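PpBBE-like 1 D396N (Physcomitrella patens subsp. patens, PDB 6EO5) acts as a cellobiose oxidase, a berberine bridge enzyme homolog of the VAO superfamily that carries a bi-covalently bound FAD. Local coordinates at residues 227-231 with 232-236; 336-340 with 341-345; 123-126 with 127-131. One frame throughout, in Å; residues are numbered along the deposited sequence.

Contact 1: 227-231 with 232-236; sequences YRWND and KAVLF
With its CG anti to the backbone N (chi1 -171°), Asp231 leans its carboxylate over the chain that follows, where it meets Ala233 and Val234. The result is an Asx turn: Ala233 N donates to Asp231 OD1 at 2.9 Å, reaching the oxygen from above the carboxylate plane, 48° out of it. Nested with it is a type I beta turn, closed by a weak bond of 3.3 Å from Val234 N to Asp231 O. Side chain and main chain of one residue thus accept successive amides in the turn that links strand 222-230 to helix 235-246, for which Val234 is the N-cap residue. The strand reaches this corner still tied to its sheet, since Trp229 bonds through its backbone to Ser265 and Asp231 to Gly263.

Val234 fits its two methyl groups to different parts of the turn. CG1 lies beside the carboxylate, 3.8 Å from Asp231 OD2, whereas CG2 touches both Asp231 and the indole, 3.9 Å from Asp231 CB. Trp229, whose CG stands beside its own backbone N (chi1 -68°), runs across the valine at about a right angle. Its NE1 is bonded to Pro291 O, and the adjacent Trp229 CD1 meets Val234 CG2 obliquely at 4.0 Å.

Contact 2: 336-340 with 341-345; sequences IYVNG and PGLSD
Val338 and Leu343 close the base of a type VI beta turn, whose bend carries a cis peptide bond between Gly340 and Pro341. The turn spans Asn339 to Gly342 and is bridged by a weak, bent hydrogen bond of 2.8 Å from Gly342 N to Asn339 O. It reverses the chain at the end of strand 331-338 and sends it toward helix 345-355.

Val338 carries the apolar contact between side chains, with Leu343. Its chi1 of -178° sets CG1 anti to the backbone N, and this branch reaches across the mouth of the turn. Val338 CG1 approaches Gly342 CA at 3.7 Å and Gly342 C at 3.8 Å, packing against bare backbone where no side chain intervenes. A little further along, the same methyl meets Leu343 CD2 at 4.1 Å. Leu343 has its CG beside its backbone N (chi1 -59°); with CD1 anti to CA (chi2 174°), the other branch, CD2, is turned toward the valine. Tyr391 lies against both Val338 and Leu343, and Ile348 and Met351 of the following helix also touch the leucine.

Two polar groups past the turn find partners: Leu343 N donates to Gln243 OE1, and Ser344, the N-cap of helix 345-355, bonds through OG to Gly347 N. Gly342 adopts a positive phi at which a CB would be pressed against the carbonyl O of Pro341. The chemistry therefore implies that the cis proline and the glycine shape the reversal, while apolar packing of Val338 CG1 and a weak backbone bond both join its two sides.

Contact 3: 123-126 with 127-131; sequences GPLY and LALWN
Leu129 and Leu125 lie side by side, one turn apart on helix 122-133, and point the same way. From the helix backbone, Leu129 CB rises over Leu125 O at 3.5 Å, the carbonyl that also accepts Leu129 N at 3.0 Å. CG stays close to that oxygen, again at 3.5 Å. With chi1 at -76° and chi2 at 168°, the chain then carries CD1 along the neighbouring leucine, where it lies 3.8 Å from Leu125 O and 4.0 Å from both CG and CD1 of Leu125. Replaced by alanine, Leu129 would lose CG and both methyls, which is likely to leave Leu125 CD1 without this neighbour and open a gap beside Phe105, which touches both leucines.

The backbone is a regular alpha-helix. Leu127 N bonds to Gly123 O at 3.2 Å, and Ala128 N and Trp130 N continue the ladder to Pro124 O and Tyr126 O.

Each flank of the helix meets a different part of the fold. Leu125, Ala128 and Leu129 pack on Phe105 of strand 105-108, and Leu129 also touches Val135 of the short strand 135-136. Tyr126 bonds through OH to Gly140 O, and together with Trp130 it lies against helix 302-308.

How the contacts relate
Contacts 1 and 2 belong to one antiparallel sheet, on strands 222-230 and 331-338, and each leads that sheet into a helix. Their centres are 20 Å apart, yet Phe236 CE2 of contact 1 packs against Asp345 O of contact 2 at 3.5 Å, where helices 235-246 and 345-355 meet; Asp345 is also salt-bridged to Lys240. Contact 3 is remote, its centre 35 Å from both others, with nearest atoms about 20 Å from contact 1 and about 16 Å from contact 2. It belongs to the FAD-binding part of the chain, and the Tyr126 side chain lies about 8 Å from the bound FAD, too far for direct contact.

Contact 1: 227-231 with 232-236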
ATOM      1  N   TYR A 227       6.810  19.210 -11.078  1.00 54.49           N
ATOM      2  CA  TYR A 227       7.972  20.063 -11.296  1.00 54.22           C
ATOM      3  C   TYR A 227       9.208  19.204 -11.091  1.00 59.53           C
ATOM      4  O   TYR A 227       9.388  18.622 -10.016  1.00 61.42           O
ATOM      5  CB  TYR A 227       7.965  21.269 -10.350  1.00 53.34           C
ATOM      6  CG  TYR A 227       6.636  21.992 -10.329  1.00 58.25           C
ATOM      7  CD1 TYR A 227       6.209  22.739 -11.425  1.00 59.14           C
ATOM      8  CD2 TYR A 227       5.792  21.907  -9.231  1.00 56.53           C
ATOM      9  CE1 TYR A 227       4.989  23.387 -11.420  1.00 56.03           C
ATOM     10  CE2 TYR A 227       4.566  22.558  -9.218  1.00 56.59           C
ATOM     11  CZ  TYR A 227       4.172  23.298 -10.319  1.00 57.87           C
ATOM     12  OH  TYR A 227       2.959  23.950 -10.316  1.00 54.75           O
ATOM     13  N   ARG A 228      10.060  19.140 -12.114  1.00 60.42           N
ATOM     14  CA  ARG A 228      11.110  18.140 -12.222  1.00 57.36           C
ATOM     15  C   ARG A 228      12.457  18.812 -12.474  1.00 60.48           C
ATOM     16  O   ARG A 228      12.526  19.843 -13.149  1.00 59.59           O
ATOM     17  CB  ARG A 228      10.749  17.162 -13.354  1.00 58.04           C
ATOM     18  CG  ARG A 228      11.677  16.017 -13.519  1.00 61.77           C
ATOM     19  CD  ARG A 228      11.039  14.913 -14.351  1.00 65.64           C
ATOM     20  NE  ARG A 228      12.003  13.824 -14.545  1.00 65.68           N
ATOM     21  CZ  ARG A 228      11.692  12.608 -14.986  1.00 66.03           C
ATOM     22  NH1 ARG A 228      10.426  12.302 -15.276  1.00 67.60           N
ATOM     23  NH2 ARG A 228      12.654  11.698 -15.126  1.00 66.54           N
ATOM     24  N   TRP A 229      13.525  18.236 -11.914  1.00 61.76           N
ATOM     25  CA  TRP A 229      14.897  18.704 -12.112  1.00 58.62           C
ATOM     26  C   TRP A 229      15.822  17.514 -12.321  1.00 62.08           C
ATOM     27  O   TRP A 229      15.515  16.383 -11.936  1.00 60.28           O
ATOM     28  CB  TRP A 229      15.462  19.482 -10.921  1.00 58.04           C
ATOM     29  CG  TRP A 229      14.880  20.809 -10.608  1.00 59.65           C
ATOM     30  CD1 TRP A 229      15.411  22.033 -10.920  1.00 61.59           C
ATOM     31  CD2 TRP A 229      13.695  21.067  -9.846  1.00 58.32           C
ATOM     32  NE1 TRP A 229      14.613  23.032 -10.422  1.00 57.34           N
ATOM     33  CE2 TRP A 229      13.554  22.469  -9.758  1.00 56.79           C
ATOM     34  CE3 TRP A 229      12.733  20.252  -9.244  1.00 55.24           C
ATOM     35  CZ2 TRP A 229      12.496  23.070  -9.088  1.00 55.41           C
ATOM     36  CZ3 TRP A 229      11.679  20.850  -8.584  1.00 56.92           C
ATOM     37  CH2 TRP A 229      11.566  22.248  -8.514  1.00 56.69           C
ATOM     38  N   ASN A 230      16.992  17.791 -12.898  1.00 59.16           N
ATOM     39  CA  ASN A 230      18.014  16.776 -13.114  1.00 57.38           C
ATOM     40  C   ASN A 230      19.357  17.457 -12.869  1.00 62.73           C
ATOM     41  O   ASN A 230      20.036  17.901 -13.795  1.00 63.88           O
ATOM     42  CB  ASN A 230      17.938  16.159 -14.500  1.00 54.98           C
ATOM     43  CG  ASN A 230      18.900  14.984 -14.664  1.00 66.18           C
ATOM     44  OD1 ASN A 230      19.435  14.449 -13.681  1.00 64.57           O
ATOM     45  ND2 ASN A 230      19.122  14.577 -15.905  1.00 68.70           N
ATOM     46  N   ASP A 231      19.733  17.524 -11.598  1.00 60.75           N
ATOM     47  CA  ASP A 231      20.890  18.283 -11.158  1.00 59.68           C
ATOM     48  C   ASP A 231      21.204  17.879  -9.723  1.00 61.19           C
ATOM     49  O   ASP A 231      20.437  18.192  -8.807  1.00 62.48           O
ATOM     50  CB  ASP A 231      20.606  19.782 -11.265  1.00 63.15           C
ATOM     51  CG  ASP A 231      21.838  20.642 -11.028  1.00 68.38           C
ATOM     52  OD1 ASP A 231      22.857  20.145 -10.494  1.00 67.56           O
ATOM     53  OD2 ASP A 231      21.772  21.846 -11.372  1.00 73.56           O
ATOM     54  N   LYS A 232      22.312  17.164  -9.516  1.00 62.63           N
ATOM     55  CA  LYS A 232      22.689  16.751  -8.168  1.00 63.78           C
ATOM     56  C   LYS A 232      22.840  17.935  -7.221  1.00 64.09           C
ATOM     57  O   LYS A 232      22.743  17.751  -6.003  1.00 66.83           O
ATOM     58  CB  LYS A 232      23.995  15.957  -8.213  1.00 60.93           C
ATOM     59  CG  LYS A 232      23.826  14.450  -8.101  1.00 67.09           C
ATOM     60  CD  LYS A 232      24.855  13.723  -8.966  1.00 70.13           C
ATOM     61  CE  LYS A 232      25.045  12.279  -8.511  1.00 67.75           C
ATOM     62  NZ  LYS A 232      25.846  11.474  -9.484  1.00 70.19           N
ATOM     63  N   ALA A 233      23.047  19.147  -7.747  1.00 62.09           N
ATOM     64  CA  ALA A 233      23.397  20.285  -6.908  1.00 58.08           C
ATOM     65  C   ALA A 233      22.187  20.961  -6.275  1.00 60.77           C
ATOM     66  O   ALA A 233      22.338  21.639  -5.254  1.00 61.60           O
ATOM     67  CB  ALA A 233      24.193  21.304  -7.718  1.00 54.50           C
ATOM     68  N   VAL A 234      20.991  20.788  -6.831  1.00 57.12           N
ATOM     69  CA  VAL A 234      19.817  21.478  -6.310  1.00 60.20           C
ATOM     70  C   VAL A 234      18.968  20.576  -5.417  1.00 59.99           C
ATOM     71  O   VAL A 234      17.829  20.936  -5.088  1.00 62.29           O
ATOM     72  CB  VAL A 234      18.972  22.080  -7.450  1.00 62.45           C
ATOM     73  CG1 VAL A 234      19.823  23.005  -8.305  1.00 61.44           C
ATOM     74  CG2 VAL A 234      18.330  20.994  -8.318  1.00 58.28           C
ATOM     75  N   LEU A 235      19.494  19.415  -5.012  1.00 57.89           N
ATOM     76  CA  LEU A 235      18.708  18.468  -4.220  1.00 56.67           C
ATOM     77  C   LEU A 235      18.390  19.016  -2.829  1.00 54.88           C
ATOM     78  O   LEU A 235      17.257  18.899  -2.350  1.00 55.53           O
ATOM     79  CB  LEU A 235      19.447  17.132  -4.106  1.00 51.65           C
ATOM     80  CG  LEU A 235      19.570  16.324  -5.389  1.00 54.82           C
ATOM     81  CD1 LEU A 235      20.474  15.123  -5.171  1.00 53.76           C
ATOM     82  CD2 LEU A 235      18.187  15.898  -5.879  1.00 52.17           C
ATOM     83  N   PHE A 236      19.382  19.591  -2.151  1.00 55.99           N
ATOM     84  CA  PHE A 236      19.125  20.163  -0.837  1.00 54.85           C
ATOM     85  C   PHE A 236      18.092  21.274  -0.931  1.00 60.85           C
ATOM     86  O   PHE A 236      17.123  21.314  -0.158  1.00 56.68           O
ATOM     87  CB  PHE A 236      20.416  20.700  -0.223  1.00 54.83           C
ATOM     88  CG  PHE A 236      20.213  21.329   1.120  1.00 58.94           C
ATOM     89  CD1 PHE A 236      19.858  22.668   1.233  1.00 58.14           C
ATOM     90  CD2 PHE A 236      20.344  20.576   2.274  1.00 57.32           C
ATOM     91  CE1 PHE A 236      19.641  23.239   2.468  1.00 57.73           C
ATOM     92  CE2 PHE A 236      20.132  21.148   3.519  1.00 57.64           C
ATOM     93  CZ  PHE A 236      19.783  22.478   3.614  1.00 58.84           C
TER

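Contact 2: 336-340 with 341-345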
ATOM      1  N   ILE A 336      10.174   5.037   6.690  1.00 48.44           N
ATOM      2  CA  ILE A 336      10.268   5.746   7.964  1.00 48.31           C
ATOM      3  C   ILE A 336       9.303   6.918   7.926  1.00 51.95           C
ATOM      4  O   ILE A 336       8.908   7.375   6.854  1.00 55.27           O
ATOM      5  CB  ILE A 336      11.719   6.218   8.230  1.00 50.71           C
ATOM      6  CG1 ILE A 336      12.035   6.178   9.728  1.00 48.27           C
ATOM      7  CG2 ILE A 336      11.968   7.582   7.618  1.00 46.59           C
ATOM      8  CD1 ILE A 336      13.484   6.380  10.025  1.00 45.57           C
ATOM      9  N   TYR A 337       8.917   7.412   9.104  1.00 51.91           N
ATOM     10  CA  TYR A 337       8.074   8.600   9.218  1.00 49.72           C
ATOM     11  C   TYR A 337       8.864   9.763   9.815  1.00 51.17           C
ATOM     12  O   TYR A 337       9.683   9.576  10.723  1.00 52.61           O
ATOM     13  CB  TYR A 337       6.831   8.327  10.075  1.00 48.29           C
ATOM     14  CG  TYR A 337       5.700   7.675   9.319  1.00 51.50           C
ATOM     15  CD1 TYR A 337       4.897   8.417   8.429  1.00 52.89           C
ATOM     16  CD2 TYR A 337       5.427   6.317   9.482  1.00 49.07           C
ATOM     17  CE1 TYR A 337       3.846   7.803   7.716  1.00 48.33           C
ATOM     18  CE2 TYR A 337       4.395   5.696   8.780  1.00 50.94           C
ATOM     19  CZ  TYR A 337       3.611   6.437   7.903  1.00 53.55           C
ATOM     20  OH  TYR A 337       2.601   5.792   7.228  1.00 53.35           O
ATOM     21  N   VAL A 338       8.608  10.961   9.298  1.00 49.15           N
ATOM     22  CA  VAL A 338       9.230  12.199   9.754  1.00 51.93           C
ATOM     23  C   VAL A 338       8.130  13.121  10.254  1.00 52.94           C
ATOM     24  O   VAL A 338       7.105  13.291   9.581  1.00 55.71           O
ATOM     25  CB  VAL A 338      10.031  12.886   8.635  1.00 52.62           C
ATOM     26  CG1 VAL A 338      10.702  14.133   9.164  1.00 50.37           C
ATOM     27  CG2 VAL A 338      11.056  11.925   8.038  1.00 52.34           C
ATOM     28  N   ASN A 339       8.334  13.701  11.430  1.00 52.29           N
ATOM     29  CA  ASN A 339       7.365  14.605  12.036  1.00 54.24           C
ATOM     30  C   ASN A 339       7.673  16.050  11.659  1.00 58.57           C
ATOM     31  O   ASN A 339       8.801  16.393  11.290  1.00 54.30           O
ATOM     32  CB  ASN A 339       7.368  14.468  13.553  1.00 49.33           C
ATOM     33  CG  ASN A 339       6.777  13.166  14.023  1.00 54.79           C
ATOM     34  OD1 ASN A 339       6.043  12.492  13.300  1.00 57.47           O
ATOM     35  ND2 ASN A 339       7.091  12.802  15.255  1.00 59.77           N
ATOM     36  N   GLY A 340       6.647  16.899  11.751  1.00 63.43           N
ATOM     37  CA  GLY A 340       6.838  18.329  11.570  1.00 54.03           C
ATOM     38  C   GLY A 340       7.895  18.846  12.538  1.00 57.59           C
ATOM     39  O   GLY A 340       7.977  18.381  13.670  1.00 56.50           O
ATOM     40  N   PRO A 341       8.716  19.810  12.105  1.00 59.11           N
ATOM     41  CA  PRO A 341       8.678  20.475  10.802  1.00 58.05           C
ATOM     42  C   PRO A 341       9.554  19.789   9.778  1.00 57.59           C
ATOM     43  O   PRO A 341       9.825  20.376   8.732  1.00 64.60           O
ATOM     44  CB  PRO A 341       9.222  21.863  11.120  1.00 56.56           C
ATOM     45  CG  PRO A 341      10.243  21.599  12.190  1.00 53.32           C
ATOM     46  CD  PRO A 341       9.739  20.404  12.986  1.00 53.76           C
ATOM     47  N   GLY A 342      10.006  18.573  10.078  1.00 55.72           N
ATOM     48  CA  GLY A 342      10.782  17.816   9.118  1.00 53.83           C
ATOM     49  C   GLY A 342      12.212  17.579   9.552  1.00 56.31           C
ATOM     50  O   GLY A 342      12.563  17.713  10.730  1.00 58.53           O
ATOM     51  N   LEU A 343      13.051  17.197   8.601  1.00 55.29           N
ATOM     52  CA  LEU A 343      14.461  17.039   8.900  1.00 55.84           C
ATOM     53  C   LEU A 343      15.106  18.404   9.094  1.00 54.23           C
ATOM     54  O   LEU A 343      14.831  19.352   8.357  1.00 56.94           O
ATOM     55  CB  LEU A 343      15.162  16.267   7.777  1.00 54.56           C
ATOM     56  CG  LEU A 343      14.633  14.858   7.481  1.00 54.79           C
ATOM     57  CD1 LEU A 343      15.309  14.275   6.260  1.00 54.53           C
ATOM     58  CD2 LEU A 343      14.805  13.949   8.681  1.00 49.59           C
ATOM     59  N   SER A 344      15.957  18.502  10.106  1.00 53.68           N
ATOM     60  CA  SER A 344      16.870  19.627  10.247  1.00 53.13           C
ATOM     61  C   SER A 344      17.678  19.799   8.973  1.00 55.93           C
ATOM     62  O   SER A 344      17.692  18.905   8.122  1.00 56.45           O
ATOM     63  CB  SER A 344      17.811  19.408  11.437  1.00 53.63           C
ATOM     64  OG  SER A 344      18.682  18.302  11.219  1.00 57.26           O
ATOM     65  N   ASP A 345      18.356  20.937   8.816  1.00 60.94           N
ATOM     66  CA  ASP A 345      19.203  21.091   7.637  1.00 57.28           C
ATOM     67  C   ASP A 345      20.329  20.065   7.651  1.00 60.20           C
ATOM     68  O   ASP A 345      20.697  19.515   6.604  1.00 60.87           O
ATOM     69  CB  ASP A 345      19.761  22.510   7.547  1.00 52.01           C
ATOM     70  CG  ASP A 345      18.698  23.541   7.125  1.00 66.98           C
ATOM     71  OD1 ASP A 345      17.562  23.158   6.727  1.00 62.79           O
ATOM     72  OD2 ASP A 345      19.008  24.752   7.179  1.00 70.23           O
TER

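Contact 3: 123-126 with 127-131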
ATOM      1  N   GLY A 123      -6.405  -0.329 -10.747  1.00 61.79           N
ATOM      2  CA  GLY A 123      -6.747   0.133 -12.073  1.00 60.44           C
ATOM      3  C   GLY A 123      -8.198  -0.147 -12.428  1.00 64.79           C
ATOM      4  O   GLY A 123      -9.005   0.770 -12.620  1.00 61.85           O
ATOM      5  N   PRO A 124      -8.557  -1.430 -12.524  1.00 62.58           N
ATOM      6  CA  PRO A 124      -9.963  -1.772 -12.784  1.00 60.45           C
ATOM      7  C   PRO A 124     -10.934  -1.202 -11.759  1.00 65.91           C
ATOM      8  O   PRO A 124     -12.075  -0.871 -12.117  1.00 65.27           O
ATOM      9  CB  PRO A 124      -9.952  -3.305 -12.761  1.00 58.35           C
ATOM     10  CG  PRO A 124      -8.561  -3.648 -13.206  1.00 60.96           C
ATOM     11  CD  PRO A 124      -7.682  -2.614 -12.585  1.00 60.47           C
ATOM     12  N   LEU A 125     -10.526  -1.077 -10.492  1.00 63.75           N
ATOM     13  CA  LEU A 125     -11.444  -0.539  -9.497  1.00 62.33           C
ATOM     14  C   LEU A 125     -11.738   0.941  -9.754  1.00 65.02           C
ATOM     15  O   LEU A 125     -12.876   1.394  -9.571  1.00 64.62           O
ATOM     16  CB  LEU A 125     -10.889  -0.760  -8.090  1.00 58.69           C
ATOM     17  CG  LEU A 125     -11.763  -0.238  -6.946  1.00 59.56           C
ATOM     18  CD1 LEU A 125     -13.172  -0.794  -7.031  1.00 57.67           C
ATOM     19  CD2 LEU A 125     -11.141  -0.549  -5.583  1.00 56.77           C
ATOM     20  N   TYR A 126     -10.729   1.711 -10.181  1.00 63.18           N
ATOM     21  CA  TYR A 126     -10.962   3.121 -10.489  1.00 59.38           C
ATOM     22  C   TYR A 126     -11.934   3.268 -11.651  1.00 63.71           C
ATOM     23  O   TYR A 126     -12.804   4.147 -11.641  1.00 64.01           O
ATOM     24  CB  TYR A 126      -9.650   3.825 -10.839  1.00 56.90           C
ATOM     25  CG  TYR A 126      -8.769   4.227  -9.681  1.00 59.38           C
ATOM     26  CD1 TYR A 126      -9.234   5.066  -8.673  1.00 57.40           C
ATOM     27  CD2 TYR A 126      -7.441   3.795  -9.621  1.00 61.80           C
ATOM     28  CE1 TYR A 126      -8.404   5.437  -7.623  1.00 56.78           C
ATOM     29  CE2 TYR A 126      -6.612   4.159  -8.593  1.00 54.84           C
ATOM     30  CZ  TYR A 126      -7.090   4.974  -7.593  1.00 56.83           C
ATOM     31  OH  TYR A 126      -6.241   5.323  -6.572  1.00 52.96           O
ATOM     32  N   LEU A 127     -11.770   2.431 -12.678  1.00 65.28           N
ATOM     33  CA  LEU A 127     -12.630   2.476 -13.851  1.00 61.94           C
ATOM     34  C   LEU A 127     -14.071   2.148 -13.478  1.00 66.81           C
ATOM     35  O   LEU A 127     -15.006   2.852 -13.883  1.00 63.74           O
ATOM     36  CB  LEU A 127     -12.099   1.504 -14.903  1.00 59.88           C
ATOM     37  CG  LEU A 127     -12.600   1.705 -16.328  1.00 63.89           C
ATOM     38  CD1 LEU A 127     -12.668   3.193 -16.653  1.00 60.92           C
ATOM     39  CD2 LEU A 127     -11.687   0.986 -17.297  1.00 62.41           C
ATOM     40  N   ALA A 128     -14.266   1.090 -12.682  1.00 66.35           N
ATOM     41  CA  ALA A 128     -15.616   0.715 -12.269  1.00 62.59           C
ATOM     42  C   ALA A 128     -16.285   1.832 -11.481  1.00 65.68           C
ATOM     43  O   ALA A 128     -17.466   2.131 -11.696  1.00 69.80           O
ATOM     44  CB  ALA A 128     -15.581  -0.571 -11.450  1.00 60.15           C
ATOM     45  N   LEU A 129     -15.549   2.457 -10.558  1.00 67.30           N
ATOM     46  CA  LEU A 129     -16.133   3.502  -9.719  1.00 68.36           C
ATOM     47  C   LEU A 129     -16.386   4.786 -10.502  1.00 66.20           C
ATOM     48  O   LEU A 129     -17.320   5.533 -10.187  1.00 65.01           O
ATOM     49  CB  LEU A 129     -15.223   3.781  -8.518  1.00 64.28           C
ATOM     50  CG  LEU A 129     -15.245   2.751  -7.382  1.00 63.02           C
ATOM     51  CD1 LEU A 129     -14.094   3.002  -6.409  1.00 62.79           C
ATOM     52  CD2 LEU A 129     -16.573   2.797  -6.649  1.00 62.59           C
ATOM     53  N   TRP A 130     -15.562   5.065 -11.513  1.00 62.86           N
ATOM     54  CA  TRP A 130     -15.773   6.245 -12.346  1.00 64.29           C
ATOM     55  C   TRP A 130     -17.000   6.069 -13.236  1.00 67.20           C
ATOM     56  O   TRP A 130     -17.899   6.924 -13.259  1.00 63.05           O
ATOM     57  CB  TRP A 130     -14.520   6.500 -13.183  1.00 63.24           C
ATOM     58  CG  TRP A 130     -14.631   7.643 -14.127  1.00 64.55           C
ATOM     59  CD1 TRP A 130     -14.650   7.575 -15.484  1.00 59.09           C
ATOM     60  CD2 TRP A 130     -14.717   9.034 -13.788  1.00 62.58           C
ATOM     61  NE1 TRP A 130     -14.747   8.835 -16.015  1.00 59.66           N
ATOM     62  CE2 TRP A 130     -14.792   9.751 -14.999  1.00 60.63           C
ATOM     63  CE3 TRP A 130     -14.744   9.741 -12.580  1.00 62.58           C
ATOM     64  CZ2 TRP A 130     -14.887  11.145 -15.044  1.00 60.51           C
ATOM     65  CZ3 TRP A 130     -14.845  11.137 -12.624  1.00 65.92           C
ATOM     66  CH2 TRP A 130     -14.918  11.821 -13.854  1.00 63.15           C
ATOM     67  N   ASN A 131     -17.051   4.946 -13.965  1.00 65.40           N
ATOM     68  CA  ASN A 131     -18.188   4.633 -14.819  1.00 57.78           C
ATOM     69  C   ASN A 131     -19.488   4.561 -14.029  1.00 64.04           C
ATOM     70  O   ASN A 131     -20.543   4.961 -14.526  1.00 74.27           O
ATOM     71  CB  ASN A 131     -17.943   3.311 -15.544  1.00 56.73           C
ATOM     72  CG  ASN A 131     -16.849   3.407 -16.604  1.00 59.95           C
ATOM     73  OD1 ASN A 131     -16.490   4.492 -17.059  1.00 60.88           O
ATOM     74  ND2 ASN A 131     -16.312   2.256 -17.001  1.00 61.48           N
TER